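Local coordinates for flagellar pocket-related cytoskeletal protein (Trypanosoma brucei, PDB 6SJQ), which contributes to the cytoskeleton around the trypanosome flagellar pocket, this part being its ubiquitin-like N-terminal domain with a loop for protein binding, at residues Met4-Asn16 / Phe21-Leu34. Numbering follows the deposited sequence. Where two conformers were deposited one is given.
Sequences MAFLVQVAADIFN and FELSFPSRPSISEL
V10 and L23 meet at the apolar centre of this hairpin, CG2 of V10 lying 3.6 Å from CD1 of L23 as the two side chains cross at a slant. That same valine methyl stands 4.3 Å from CD2 of L34, at the start of the helix, and V8 reaches L34 through its other branch, CG1. With chi1 at -177° that branch lies anti to the backbone N, which leaves CG2 to approach CE1 of the F25 ring. P29, from the loop, sets its CG 3.7 Å above the centre of the F25 ring. At the start of strand 6-14 the F6 ring takes the CA of R28 over one face, a CH-pi contact 3.7 Å from the ring centroid, while CD of P29 lies against CD1 of F6. Strands 6-14 and 17-25 form the first hairpin of a ubiquitin fold and illustrate how two-sided such a pairing is: the apolar face carrying V8, V10, F21 and L23 meets helix 31-49, the other is largely polar. Three antiparallel hydrogen-bonded pairs, F6 with F25, V8 with L23 and V10 with F21, zip the backbones together; the straightest bond, 176° at the hydrogen, runs from F21 N to V10 O. Between them come the non-hydrogen-bonded pairs L7 with S24 and Q9 with E22, whose side chains point to the opposite face. There Q9 NE2 turns to the backbone O of Y86, and the E22 carboxylate is shared between the Y86 hydroxyl and a salt bridge to K111. Beyond the loop, S30 and E33 form a capping box.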
loop_
_atom_site.group_PDB
_atom_site.type_symbol
_atom_site.label_atom_id
_atom_site.label_comp_id
_atom_site.label_asym_id
_atom_site.label_seq_id
_atom_site.Cartn_x
_atom_site.Cartn_y
_atom_site.Cartn_z
ATOM N N MET A 4 12.143 -17.237 -4.591
ATOM C CA MET A 4 11.648 -17.385 -5.969
ATOM C C MET A 4 11.071 -16.072 -6.512
ATOM O O MET A 4 11.461 -15.610 -7.587
ATOM C CB MET A 4 10.601 -18.494 -6.042
ATOM C CG MET A 4 10.296 -18.982 -7.457
ATOM S SD MET A 4 9.016 -20.246 -7.408
ATOM C CE MET A 4 7.623 -19.208 -6.931
ATOM N N ALA A 5 10.144 -15.474 -5.769
ATOM C CA ALA A 5 9.653 -14.140 -6.118
ATOM C C ALA A 5 10.051 -13.209 -4.981
ATOM O O ALA A 5 10.373 -13.675 -3.883
ATOM C CB ALA A 5 8.149 -14.148 -6.296
ATOM N N PHE A 6 10.055 -11.905 -5.239
ATOM C CA PHE A 6 10.357 -10.927 -4.205
ATOM C C PHE A 6 9.036 -10.331 -3.721
ATOM O O PHE A 6 8.287 -9.743 -4.517
ATOM C CB PHE A 6 11.239 -9.824 -4.803
ATOM C CG PHE A 6 11.799 -8.868 -3.789
ATOM C CD1 PHE A 6 11.014 -7.846 -3.262
ATOM C CD2 PHE A 6 13.121 -8.993 -3.359
ATOM C CE1 PHE A 6 11.529 -6.959 -2.322
ATOM C CE2 PHE A 6 13.655 -8.095 -2.425
ATOM C CZ PHE A 6 12.847 -7.071 -1.907
ATOM N N LEU A 7 8.771 -10.444 -2.413
ATOM C CA LEU A 7 7.492 -10.006 -1.855
ATOM C C LEU A 7 7.681 -8.729 -1.061
ATOM O O LEU A 7 8.723 -8.537 -0.431
ATOM C CB LEU A 7 6.905 -11.081 -0.929
ATOM C CG LEU A 7 6.789 -12.429 -1.657
ATOM C CD1 LEU A 7 6.420 -13.564 -0.711
ATOM C CD2 LEU A 7 5.774 -12.310 -2.739
ATOM N N VAL A 8 6.671 -7.859 -1.118
ATOM C CA VAL A 8 6.620 -6.677 -0.268
ATOM C C VAL A 8 5.212 -6.585 0.326
ATOM O O VAL A 8 4.246 -6.804 -0.385
ATOM C CB VAL A 8 6.897 -5.396 -1.085
ATOM C CG1 VAL A 8 6.902 -4.182 -0.166
ATOM C CG2 VAL A 8 8.240 -5.507 -1.823
ATOM N N GLN A 9 5.083 -6.271 1.615
ATOM C CA GLN A 9 3.755 -6.023 2.207
ATOM C C GLN A 9 3.484 -4.539 2.125
ATOM O O GLN A 9 4.334 -3.739 2.520
ATOM C CB GLN A 9 3.729 -6.424 3.680
ATOM C CG GLN A 9 4.102 -7.869 3.955
ATOM C CD GLN A 9 4.154 -8.147 5.442
ATOM O OE1 GLN A 9 3.114 -8.298 6.092
ATOM N NE2 GLN A 9 5.369 -8.168 6.003
ATOM N N VAL A 10 2.332 -4.146 1.579
ATOM C CA VAL A 10 2.001 -2.726 1.468
ATOM C C VAL A 10 0.681 -2.431 2.186
ATOM O O VAL A 10 -0.362 -3.036 1.884
ATOM C CB VAL A 10 1.935 -2.291 -0.003
ATOM C CG1 VAL A 10 1.978 -0.799 -0.095
ATOM C CG2 VAL A 10 3.114 -2.874 -0.768
ATOM N N ALA A 11 0.738 -1.515 3.147
ATOM C CA ALA A 11 -0.428 -1.171 3.929
ATOM C C ALA A 11 -0.874 0.262 3.670
ATOM O O ALA A 11 -0.077 1.126 3.279
ATOM C CB ALA A 11 -0.148 -1.383 5.430
ATOM N N ALA A 12 -2.173 0.497 3.876
ATOM C CA ALA A 12 -2.743 1.840 3.792
ATOM C C ALA A 12 -4.053 1.894 4.568
ATOM O O ALA A 12 -4.636 0.853 4.894
ATOM C CB ALA A 12 -2.983 2.246 2.326
ATOM N N ASP A 13 -4.514 3.106 4.850
ATOM C CA ASP A 13 -5.838 3.262 5.440
ATOM C C ASP A 13 -6.881 3.530 4.372
ATOM O O ASP A 13 -6.835 4.555 3.696
ATOM C CB ASP A 13 -5.834 4.348 6.513
ATOM C CG ASP A 13 -5.185 3.866 7.795
ATOM O OD1 ASP A 13 -5.775 2.988 8.455
ATOM O OD2 ASP A 13 -4.073 4.332 8.131
ATOM N N ILE A 14 -7.811 2.590 4.215
ATOM C CA ILE A 14 -8.872 2.729 3.215
ATOM C C ILE A 14 -10.255 2.706 3.889
ATOM O O ILE A 14 -10.645 1.708 4.498
ATOM C CB ILE A 14 -8.793 1.605 2.153
ATOM C CG1 ILE A 14 -7.364 1.474 1.569
ATOM C CG2 ILE A 14 -9.850 1.811 1.074
ATOM C CD1 ILE A 14 -6.916 2.585 0.619
ATOM N N PHE A 15 -10.988 3.804 3.763
ATOM C CA PHE A 15 -12.280 3.991 4.457
ATOM C C PHE A 15 -12.269 3.568 5.917
ATOM O O PHE A 15 -13.127 2.796 6.337
ATOM C CB PHE A 15 -13.399 3.216 3.754
ATOM C CG PHE A 15 -13.660 3.669 2.363
ATOM C CD1 PHE A 15 -14.126 4.949 2.116
ATOM C CD2 PHE A 15 -13.459 2.811 1.300
ATOM C CE1 PHE A 15 -14.373 5.379 0.818
ATOM C CE2 PHE A 15 -13.718 3.224 -0.009
ATOM C CZ PHE A 15 -14.170 4.511 -0.251
ATOM N N ASN A 16 -11.297 4.045 6.682
ATOM C CA ASN A 16 -11.239 3.702 8.111
ATOM C C ASN A 16 -10.990 2.221 8.443
ATOM O O ASN A 16 -11.319 1.766 9.540
ATOM C CB ASN A 16 -12.498 4.194 8.851
ATOM C CG ASN A 16 -12.464 5.679 9.155
ATOM O OD1 ASN A 16 -11.432 6.224 9.556
ATOM N ND2 ASN A 16 -13.605 6.342 8.983
ATOM N N PHE A 21 -1.607 -5.573 1.871
ATOM C CA PHE A 21 -1.510 -6.464 0.717
ATOM C C PHE A 21 -0.108 -7.016 0.480
ATOM O O PHE A 21 0.905 -6.293 0.576
ATOM C CB PHE A 21 -1.966 -5.731 -0.557
ATOM C CG PHE A 21 -3.429 -5.390 -0.574
ATOM C CD1 PHE A 21 -4.375 -6.298 -0.117
ATOM C CD2 PHE A 21 -3.864 -4.162 -1.070
ATOM C CE1 PHE A 21 -5.723 -5.987 -0.146
ATOM C CE2 PHE A 21 -5.206 -3.839 -1.095
ATOM C CZ PHE A 21 -6.144 -4.764 -0.645
ATOM N N GLU A 22 -0.051 -8.307 0.153
ATOM C CA GLU A 22 1.199 -8.935 -0.282
ATOM C C GLU A 22 1.349 -8.717 -1.779
ATOM O O GLU A 22 0.529 -9.210 -2.563
ATOM C CB GLU A 22 1.115 -10.433 0.020
ATOM C CG GLU A 22 2.395 -11.196 -0.153
ATOM C CD GLU A 22 2.189 -12.658 0.192
ATOM O OE1 GLU A 22 2.154 -12.985 1.398
ATOM O OE2 GLU A 22 2.023 -13.466 -0.744
ATOM N N LEU A 23 2.363 -7.955 -2.197
ATOM C CA LEU A 23 2.595 -7.725 -3.624
ATOM C C LEU A 23 3.790 -8.560 -4.035
ATOM O O LEU A 23 4.769 -8.660 -3.287
ATOM C CB LEU A 23 2.858 -6.235 -3.885
ATOM C CG LEU A 23 1.738 -5.267 -3.484
ATOM C CD1 LEU A 23 2.071 -3.875 -4.017
ATOM C CD2 LEU A 23 0.394 -5.730 -4.052
ATOM N N SER A 24 3.710 -9.202 -5.197
ATOM C CA SER A 24 4.769 -10.093 -5.680
ATOM C C SER A 24 5.459 -9.499 -6.907
ATOM O O SER A 24 4.799 -8.929 -7.784
ATOM C CB SER A 24 4.195 -11.470 -6.052
ATOM O OG SER A 24 3.659 -12.143 -4.925
ATOM N N PHE A 25 6.785 -9.621 -6.969
ATOM C CA PHE A 25 7.546 -9.146 -8.121
ATOM C C PHE A 25 8.594 -10.196 -8.497
ATOM O O PHE A 25 9.003 -10.993 -7.650
ATOM C CB PHE A 25 8.249 -7.824 -7.804
ATOM C CG PHE A 25 7.332 -6.748 -7.283
ATOM C CD1 PHE A 25 7.045 -6.659 -5.924
ATOM C CD2 PHE A 25 6.726 -5.859 -8.159
ATOM C CE1 PHE A 25 6.178 -5.681 -5.435
ATOM C CE2 PHE A 25 5.862 -4.861 -7.684
ATOM C CZ PHE A 25 5.588 -4.770 -6.317
ATOM N N PRO A 26 9.039 -10.210 -9.762
ATOM C CA PRO A 26 10.091 -11.163 -10.162
ATOM C C PRO A 26 11.429 -10.963 -9.436
ATOM O O PRO A 26 12.182 -11.917 -9.264
ATOM C CB PRO A 26 10.277 -10.878 -11.658
ATOM C CG PRO A 26 8.965 -10.317 -12.098
ATOM C CD PRO A 26 8.469 -9.500 -10.923
ATOM N N SER A 27 11.718 -9.735 -9.019
ATOM C CA SER A 27 12.909 -9.445 -8.233
ATOM C C SER A 27 12.629 -8.121 -7.559
ATOM O O SER A 27 11.538 -7.565 -7.749
ATOM C CB SER A 27 14.170 -9.367 -9.109
ATOM O OG SER A 27 14.172 -8.198 -9.916
ATOM N N ARG A 28 13.581 -7.594 -6.798
ATOM C CA ARG A 28 13.346 -6.347 -6.060
ATOM C C ARG A 28 12.848 -5.259 -6.997
ATOM O O ARG A 28 13.526 -4.931 -7.980
ATOM C CB ARG A 28 14.629 -5.876 -5.369
ATOM C CG ARG A 28 14.513 -4.468 -4.791
ATOM C CD ARG A 28 15.790 -4.049 -4.077
ATOM N NE ARG A 28 16.382 -5.166 -3.345
ATOM C CZ ARG A 28 17.232 -5.030 -2.335
ATOM N NH1 ARG A 28 17.581 -3.818 -1.918
ATOM N NH2 ARG A 28 17.715 -6.104 -1.727
ATOM N N PRO A 29 11.644 -4.716 -6.736
ATOM C CA PRO A 29 11.133 -3.709 -7.670
ATOM C C PRO A 29 11.796 -2.350 -7.506
ATOM O O PRO A 29 12.359 -2.041 -6.455
ATOM C CB PRO A 29 9.650 -3.604 -7.292
ATOM C CG PRO A 29 9.641 -3.926 -5.789
ATOM C CD PRO A 29 10.727 -4.969 -5.602
ATOM N N SER A 30 11.721 -1.530 -8.547
ATOM C CA SER A 30 12.061 -0.117 -8.401
ATOM C C SER A 30 10.961 0.588 -7.628
ATOM O O SER A 30 9.825 0.094 -7.553
ATOM C CB SER A 30 12.276 0.550 -9.762
ATOM O OG SER A 30 11.075 0.577 -10.526
ATOM N N ILE A 31 11.285 1.736 -7.039
ATOM C CA ILE A 31 10.272 2.504 -6.328
ATOM C C ILE A 31 9.104 2.882 -7.257
ATOM O O ILE A 31 7.950 2.820 -6.857
ATOM C CB ILE A 31 10.865 3.766 -5.664
ATOM C CG1 ILE A 31 11.745 3.367 -4.458
ATOM C CG2 ILE A 31 9.740 4.705 -5.222
ATOM C CD1 ILE A 31 12.599 4.518 -3.948
ATOM N N SER A 32 9.401 3.245 -8.509
ATOM C CA SER A 32 8.338 3.554 -9.475
ATOM C C SER A 32 7.447 2.351 -9.749
ATOM O O SER A 32 6.224 2.502 -9.840
ATOM C CB SER A 32 8.949 4.049 -10.798
ATOM O OG SER A 32 9.701 5.234 -10.576
ATOM N N GLU A 33 8.055 1.180 -9.912
ATOM C CA GLU A 33 7.342 -0.069 -10.165
ATOM C C GLU A 33 6.452 -0.441 -8.971
ATOM O O GLU A 33 5.270 -0.779 -9.140
ATOM C CB GLU A 33 8.367 -1.178 -10.423
ATOM C CG GLU A 33 7.789 -2.584 -10.624
ATOM C CD GLU A 33 8.893 -3.621 -10.752
ATOM O OE1 GLU A 33 10.075 -3.219 -10.643
ATOM O OE2 GLU A 33 8.605 -4.834 -10.937
ATOM N N LEU A 34 7.037 -0.373 -7.779
ATOM C CA LEU A 34 6.330 -0.627 -6.521
ATOM C C LEU A 34 5.157 0.339 -6.379
ATOM O O LEU A 34 4.038 -0.065 -6.031
ATOM C CB LEU A 34 7.320 -0.486 -5.339
ATOM C CG LEU A 34 6.852 -0.661 -3.885
ATOM C CD1 LEU A 34 6.190 0.578 -3.310
ATOM C CD2 LEU A 34 5.929 -1.860 -3.792
#